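PDB 3IT8: 2L protein, which probably binds and neutralises host tumour necrosis factor, using a fold related to that of MHC class I molecules. Local coordinates for residues D[22-26]-D[27-31]; D[243-247]-D[248-252]. All coordinates share one frame; numbering follows the deposited sequence.

Contact 1. Residues D[22-26]-D[27-31]; sequences YDHYN and DQLVT. With NAG (2-acetamido-2-deoxy-beta-D-glucopyranose), chain M.
The tip of a two-residue beta hairpin, in the sheet of the MHC-like N-terminal domain, pairs Tyr25 with Gln28 across a type II' turn. Asn26 and Asp27 form the corner, and the flanking pair is held in both directions: Tyr25 N to Gln28 O at 3.0 Å and Gln28 N to Tyr25 O at 2.8 Å. Farther from the turn a classic beta bulge sets Val30 and Thr31 opposite Asp23. Asp23 O receives Val30 N at 2.7 Å and, weakly, Thr31 N at 3.4 Å, while Asp23 N binds Thr31 O. Between them, His24 and Leu29 make a non-hydrogen-bonded pair joined by its side chains. With CG anti to the backbone N (chi1 174°), the Leu29 branch leans toward His24, and CD1 lies over one face of the imidazole, 4.0 Å from the ring centroid and 28° off its normal. The same methyl carbon meets the edge of the Tyr22 ring at CD2 (3.9 Å). Near that ring also lies O6 of the N-acetylglucosamine on Asn6 of strand 2-10. Asp23, Tyr25 and Val30 belong to the side that meets helix 148-174, with Val30 CG2 resting 3.8 Å from Tyr25 CB. Here Asp23 OD2 is hydrogen-bonded to the hydroxyls of Tyr64 and Tyr170, whereas Asp27 at the tip bonds to Tyr208 and Tyr263. OD2 of the buried Asp23 carboxylate thus has two phenol hydroxyls as partners, which would probably favour its ionised form, while an apolar methyl-on-imidazole contact knits the glycan-facing side.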
loop_
_atom_site.group_PDB
_atom_site.type_symbol
_atom_site.label_atom_id
_atom_site.label_comp_id
_atom_site.label_asym_id
_atom_site.label_seq_id
_atom_site.Cartn_x
_atom_site.Cartn_y
_atom_site.Cartn_z
ATOM N N TYR D 22 -27.200 35.317 -7.206
ATOM C CA TYR D 22 -27.714 34.854 -5.928
ATOM C C TYR D 22 -26.930 33.646 -5.469
ATOM O O TYR D 22 -26.628 32.754 -6.254
ATOM C CB TYR D 22 -29.197 34.468 -6.015
ATOM C CG TYR D 22 -30.142 35.619 -6.267
ATOM C CD1 TYR D 22 -30.716 35.807 -7.526
ATOM C CD2 TYR D 22 -30.457 36.526 -5.253
ATOM C CE1 TYR D 22 -31.583 36.869 -7.770
ATOM C CE2 TYR D 22 -31.321 37.596 -5.488
ATOM C CZ TYR D 22 -31.883 37.758 -6.748
ATOM O OH TYR D 22 -32.767 38.790 -6.986
ATOM N N ASP D 23 -26.594 33.638 -4.185
ATOM C CA ASP D 23 -25.882 32.535 -3.550
ATOM C C ASP D 23 -26.859 31.972 -2.506
ATOM O O ASP D 23 -27.198 32.647 -1.533
ATOM C CB ASP D 23 -24.632 33.056 -2.853
ATOM C CG ASP D 23 -23.787 31.944 -2.266
ATOM O OD1 ASP D 23 -24.353 30.914 -1.860
ATOM O OD2 ASP D 23 -22.552 32.100 -2.188
ATOM N N HIS D 24 -27.322 30.746 -2.708
ATOM C CA HIS D 24 -28.263 30.129 -1.772
ATOM C C HIS D 24 -27.745 28.844 -1.140
ATOM O O HIS D 24 -27.337 27.908 -1.842
ATOM C CB HIS D 24 -29.579 29.800 -2.471
ATOM C CG HIS D 24 -30.438 30.988 -2.749
ATOM N ND1 HIS D 24 -31.138 31.643 -1.764
ATOM C CD2 HIS D 24 -30.744 31.613 -3.910
ATOM C CE1 HIS D 24 -31.844 32.620 -2.302
ATOM N NE2 HIS D 24 -31.622 32.622 -3.604
ATOM N N TYR D 25 -27.745 28.804 0.189
ATOM C CA TYR D 25 -27.357 27.598 0.930
ATOM C C TYR D 25 -28.713 27.052 1.389
ATOM O O TYR D 25 -29.384 27.681 2.207
ATOM C CB TYR D 25 -26.513 27.941 2.141
ATOM C CG TYR D 25 -26.197 26.720 2.940
ATOM C CD1 TYR D 25 -25.349 25.735 2.434
ATOM C CD2 TYR D 25 -26.795 26.501 4.177
ATOM C CE1 TYR D 25 -25.106 24.558 3.139
ATOM C CE2 TYR D 25 -26.558 25.326 4.892
ATOM C CZ TYR D 25 -25.714 24.362 4.364
ATOM O OH TYR D 25 -25.485 23.200 5.061
ATOM N N ASN D 26 -29.125 25.895 0.869
ATOM C CA ASN D 26 -30.451 25.357 1.193
ATOM C C ASN D 26 -31.373 26.445 0.674
ATOM O O ASN D 26 -31.162 26.944 -0.426
ATOM C CB ASN D 26 -30.654 25.180 2.698
ATOM C CG ASN D 26 -29.912 23.985 3.245
ATOM O OD1 ASN D 26 -29.405 23.159 2.492
ATOM N ND2 ASN D 26 -29.857 23.877 4.567
ATOM N N ASP D 27 -32.377 26.830 1.452
ATOM C CA ASP D 27 -33.272 27.894 1.009
ATOM C C ASP D 27 -32.865 29.242 1.602
ATOM O O ASP D 27 -33.636 30.192 1.555
ATOM C CB ASP D 27 -34.735 27.578 1.367
ATOM C CG ASP D 27 -34.944 27.298 2.852
ATOM O OD1 ASP D 27 -33.968 27.389 3.644
ATOM O OD2 ASP D 27 -36.101 26.984 3.231
ATOM N N GLN D 28 -31.648 29.323 2.140
ATOM C CA GLN D 28 -31.149 30.551 2.766
ATOM C C GLN D 28 -30.310 31.459 1.856
ATOM O O GLN D 28 -29.239 31.071 1.386
ATOM C CB GLN D 28 -30.288 30.212 3.981
ATOM C CG GLN D 28 -30.942 29.328 4.986
ATOM C CD GLN D 28 -32.190 29.942 5.560
ATOM O OE1 GLN D 28 -33.307 29.577 5.175
ATOM N NE2 GLN D 28 -32.013 30.884 6.489
ATOM N N LEU D 29 -30.774 32.682 1.628
ATOM C CA LEU D 29 -30.012 33.588 0.795
ATOM C C LEU D 29 -28.709 33.928 1.528
ATOM O O LEU D 29 -28.715 34.275 2.700
ATOM C CB LEU D 29 -30.818 34.855 0.520
ATOM C CG LEU D 29 -30.034 35.925 -0.238
ATOM C CD1 LEU D 29 -29.605 35.369 -1.602
ATOM C CD2 LEU D 29 -30.885 37.191 -0.376
ATOM N N VAL D 30 -27.586 33.815 0.839
ATOM C CA VAL D 30 -26.307 34.120 1.450
ATOM C C VAL D 30 -25.702 35.399 0.877
ATOM O O VAL D 30 -25.114 36.197 1.608
ATOM C CB VAL D 30 -25.313 32.984 1.226
ATOM C CG1 VAL D 30 -23.969 33.339 1.834
ATOM C CG2 VAL D 30 -25.845 31.717 1.827
ATOM N N THR D 31 -25.845 35.589 -0.433
ATOM C CA THR D 31 -25.303 36.762 -1.096
ATOM C C THR D 31 -26.113 37.177 -2.297
ATOM O O THR D 31 -26.577 36.329 -3.055
ATOM C CB THR D 31 -23.894 36.496 -1.601
ATOM O OG1 THR D 31 -23.020 36.333 -0.491
ATOM C CG2 THR D 31 -23.398 37.633 -2.442
HETATM C C1 NAG M . -32.261 32.796 -11.114
HETATM C C2 NAG M . -33.511 31.918 -11.014
HETATM C C3 NAG M . -34.633 32.509 -11.893
HETATM C C4 NAG M . -34.921 33.956 -11.464
HETATM C C5 NAG M . -33.600 34.737 -11.576
HETATM C C6 NAG M . -33.726 36.197 -11.181
HETATM C C7 NAG M . -32.986 29.612 -10.527
HETATM C C8 NAG M . -33.049 28.178 -11.010
HETATM N N2 NAG M . -33.183 30.568 -11.433
HETATM O O3 NAG M . -35.814 31.728 -11.785
HETATM O O4 NAG M . -35.949 34.542 -12.279
HETATM O O5 NAG M . -32.588 34.134 -10.722
HETATM O O6 NAG M . -33.748 36.355 -9.770
HETATM O O7 NAG M . -32.757 29.845 -9.345
#

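Contact 2. Residues D[243-247]-D[248-252]; sequences YEPGE and PGFPW
Tyr243 lays one face of its ring on the backbone of Gly249, whose CA stands 3.6 Å from the ring centroid and 14° off the normal, a CH-pi contact over the centre. Tyr243 O lies at the edge of the Phe250 ring, near its plane. Glu244 follows, and its backbone is gripped twice by Glu247: Glu244 N donates to Glu247 OE1 at 2.8 Å, from above the carboxylate plane, and Glu244 O accepts Glu247 N at 3.1 Å. Pro245 makes a CH-pi contact with Phe250, its CB 4.1 Å from the ring centroid and almost on the normal. Pro251 CD meets the opposite face, so the phenyl group is sandwiched between two prolines; CG anti to the backbone N (chi1 -158°) puts it there. Gly246 turns the chain with a positive phi of 117°. Glu247 O closes a type I turn by accepting Phe250 N at 3.0 Å. The loop precedes strand 254-255 of the Ig-like domain, yet leans on the N-terminal sheet: Glu247 forms a salt bridge with Arg119, Tyr243 OH bonds to Glu111, and Pro248 packs on Tyr107 and Tyr109 of strand 103-112, while Trp252 touches strand 213-218.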
loop_
_atom_site.group_PDB
_atom_site.type_symbol
_atom_site.label_atom_id
_atom_site.label_comp_id
_atom_site.label_asym_id
_atom_site.label_seq_id
_atom_site.Cartn_x
_atom_site.Cartn_y
_atom_site.Cartn_z
ATOM N N TYR D 243 -33.807 18.033 -17.507
ATOM C CA TYR D 243 -32.921 18.214 -16.382
ATOM C C TYR D 243 -32.638 16.854 -15.750
ATOM O O TYR D 243 -33.443 15.932 -15.879
ATOM C CB TYR D 243 -33.573 19.129 -15.339
ATOM C CG TYR D 243 -33.811 20.538 -15.807
ATOM C CD1 TYR D 243 -35.031 20.913 -16.348
ATOM C CD2 TYR D 243 -32.801 21.499 -15.727
ATOM C CE1 TYR D 243 -35.249 22.221 -16.805
ATOM C CE2 TYR D 243 -33.005 22.803 -16.181
ATOM C CZ TYR D 243 -34.234 23.152 -16.720
ATOM O OH TYR D 243 -34.439 24.427 -17.183
ATOM N N GLU D 244 -31.500 16.735 -15.067
ATOM C CA GLU D 244 -31.132 15.503 -14.377
ATOM C C GLU D 244 -31.413 15.752 -12.900
ATOM O O GLU D 244 -31.163 16.848 -12.410
ATOM C CB GLU D 244 -29.645 15.218 -14.553
ATOM C CG GLU D 244 -29.153 15.308 -15.975
ATOM C CD GLU D 244 -27.638 15.271 -16.059
ATOM O OE1 GLU D 244 -26.981 16.084 -15.367
ATOM O OE2 GLU D 244 -27.101 14.437 -16.818
ATOM N N PRO D 245 -31.945 14.754 -12.172
ATOM C CA PRO D 245 -32.212 14.988 -10.746
ATOM C C PRO D 245 -30.961 15.519 -10.052
ATOM O O PRO D 245 -29.860 15.003 -10.259
ATOM C CB PRO D 245 -32.644 13.614 -10.241
ATOM C CG PRO D 245 -32.037 12.664 -11.231
ATOM C CD PRO D 245 -32.246 13.362 -12.537
ATOM N N GLY D 246 -31.135 16.554 -9.234
ATOM C CA GLY D 246 -29.995 17.168 -8.576
ATOM C C GLY D 246 -29.876 18.619 -9.046
ATOM O O GLY D 246 -29.554 19.519 -8.258
ATOM N N GLU D 247 -30.132 18.848 -10.335
ATOM C CA GLU D 247 -30.095 20.198 -10.900
ATOM C C GLU D 247 -31.364 20.891 -10.403
ATOM O O GLU D 247 -32.436 20.286 -10.400
ATOM C CB GLU D 247 -30.108 20.148 -12.439
ATOM C CG GLU D 247 -29.029 19.272 -13.047
ATOM C CD GLU D 247 -28.997 19.279 -14.584
ATOM O OE1 GLU D 247 -30.070 19.181 -15.206
ATOM O OE2 GLU D 247 -27.895 19.358 -15.182
ATOM N N PRO D 248 -31.265 22.157 -9.958
ATOM C CA PRO D 248 -32.491 22.810 -9.485
ATOM C C PRO D 248 -33.641 22.798 -10.494
ATOM O O PRO D 248 -34.811 22.918 -10.114
ATOM C CB PRO D 248 -32.022 24.221 -9.103
ATOM C CG PRO D 248 -30.737 24.404 -9.835
ATOM C CD PRO D 248 -30.097 23.037 -9.783
ATOM N N GLY D 249 -33.319 22.607 -11.768
ATOM C CA GLY D 249 -34.352 22.583 -12.784
ATOM C C GLY D 249 -35.227 21.339 -12.824
ATOM O O GLY D 249 -36.224 21.312 -13.544
ATOM N N PHE D 250 -34.872 20.305 -12.065
ATOM C CA PHE D 250 -35.661 19.084 -12.065
ATOM C C PHE D 250 -37.011 19.315 -11.387
ATOM O O PHE D 250 -37.072 19.832 -10.268
ATOM C CB PHE D 250 -34.916 17.969 -11.347
ATOM C CG PHE D 250 -35.386 16.611 -11.729
ATOM C CD1 PHE D 250 -35.032 16.063 -12.957
ATOM C CD2 PHE D 250 -36.241 15.901 -10.901
ATOM C CE1 PHE D 250 -35.527 14.823 -13.355
ATOM C CE2 PHE D 250 -36.741 14.659 -11.292
ATOM C CZ PHE D 250 -36.381 14.124 -12.524
ATOM N N PRO D 251 -38.110 18.918 -12.051
ATOM C CA PRO D 251 -39.492 19.058 -11.573
ATOM C C PRO D 251 -39.838 18.172 -10.384
ATOM O O PRO D 251 -40.080 16.977 -10.547
ATOM C CB PRO D 251 -40.332 18.669 -12.788
ATOM C CG PRO D 251 -39.388 18.769 -13.934
ATOM C CD PRO D 251 -38.094 18.279 -13.373
ATOM N N TRP D 252 -39.853 18.743 -9.189
ATOM C CA TRP D 252 -40.220 17.987 -8.001
ATOM C C TRP D 252 -41.445 18.708 -7.459
ATOM O O TRP D 252 -41.433 19.927 -7.312
ATOM C CB TRP D 252 -39.102 18.005 -6.947
ATOM C CG TRP D 252 -37.919 17.121 -7.239
ATOM C CD1 TRP D 252 -36.632 17.520 -7.398
ATOM C CD2 TRP D 252 -37.913 15.692 -7.371
ATOM N NE1 TRP D 252 -35.820 16.440 -7.617
ATOM C CE2 TRP D 252 -36.578 15.303 -7.607
ATOM C CE3 TRP D 252 -38.905 14.703 -7.316
ATOM C CZ2 TRP D 252 -36.202 13.964 -7.787
ATOM C CZ3 TRP D 252 -38.530 13.365 -7.498
ATOM C CH2 TRP D 252 -37.190 13.013 -7.731
#

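From the N terminus, the chain reaches contact 1 first, where the turn at residues 25-28 closes the hairpin of strands 18-25 and 28-36. Contact 2 comes more than two hundred residues later, tightening the long loop between strands 213-218 and 254-255. The two follow in series, neither nested nor crossed, and do not touch: their centres are 18 Å apart and their nearest atoms about 9 Å. Contact 2 and the tip of contact 1 nevertheless both lie where the MHC-like and Ig-like domains meet. The hairpin tip reaches from the first domain to tyrosines of the second, and the 243-252 loop reaches back to strands 103-112 and 115-121, so each domain sends a turn to the other.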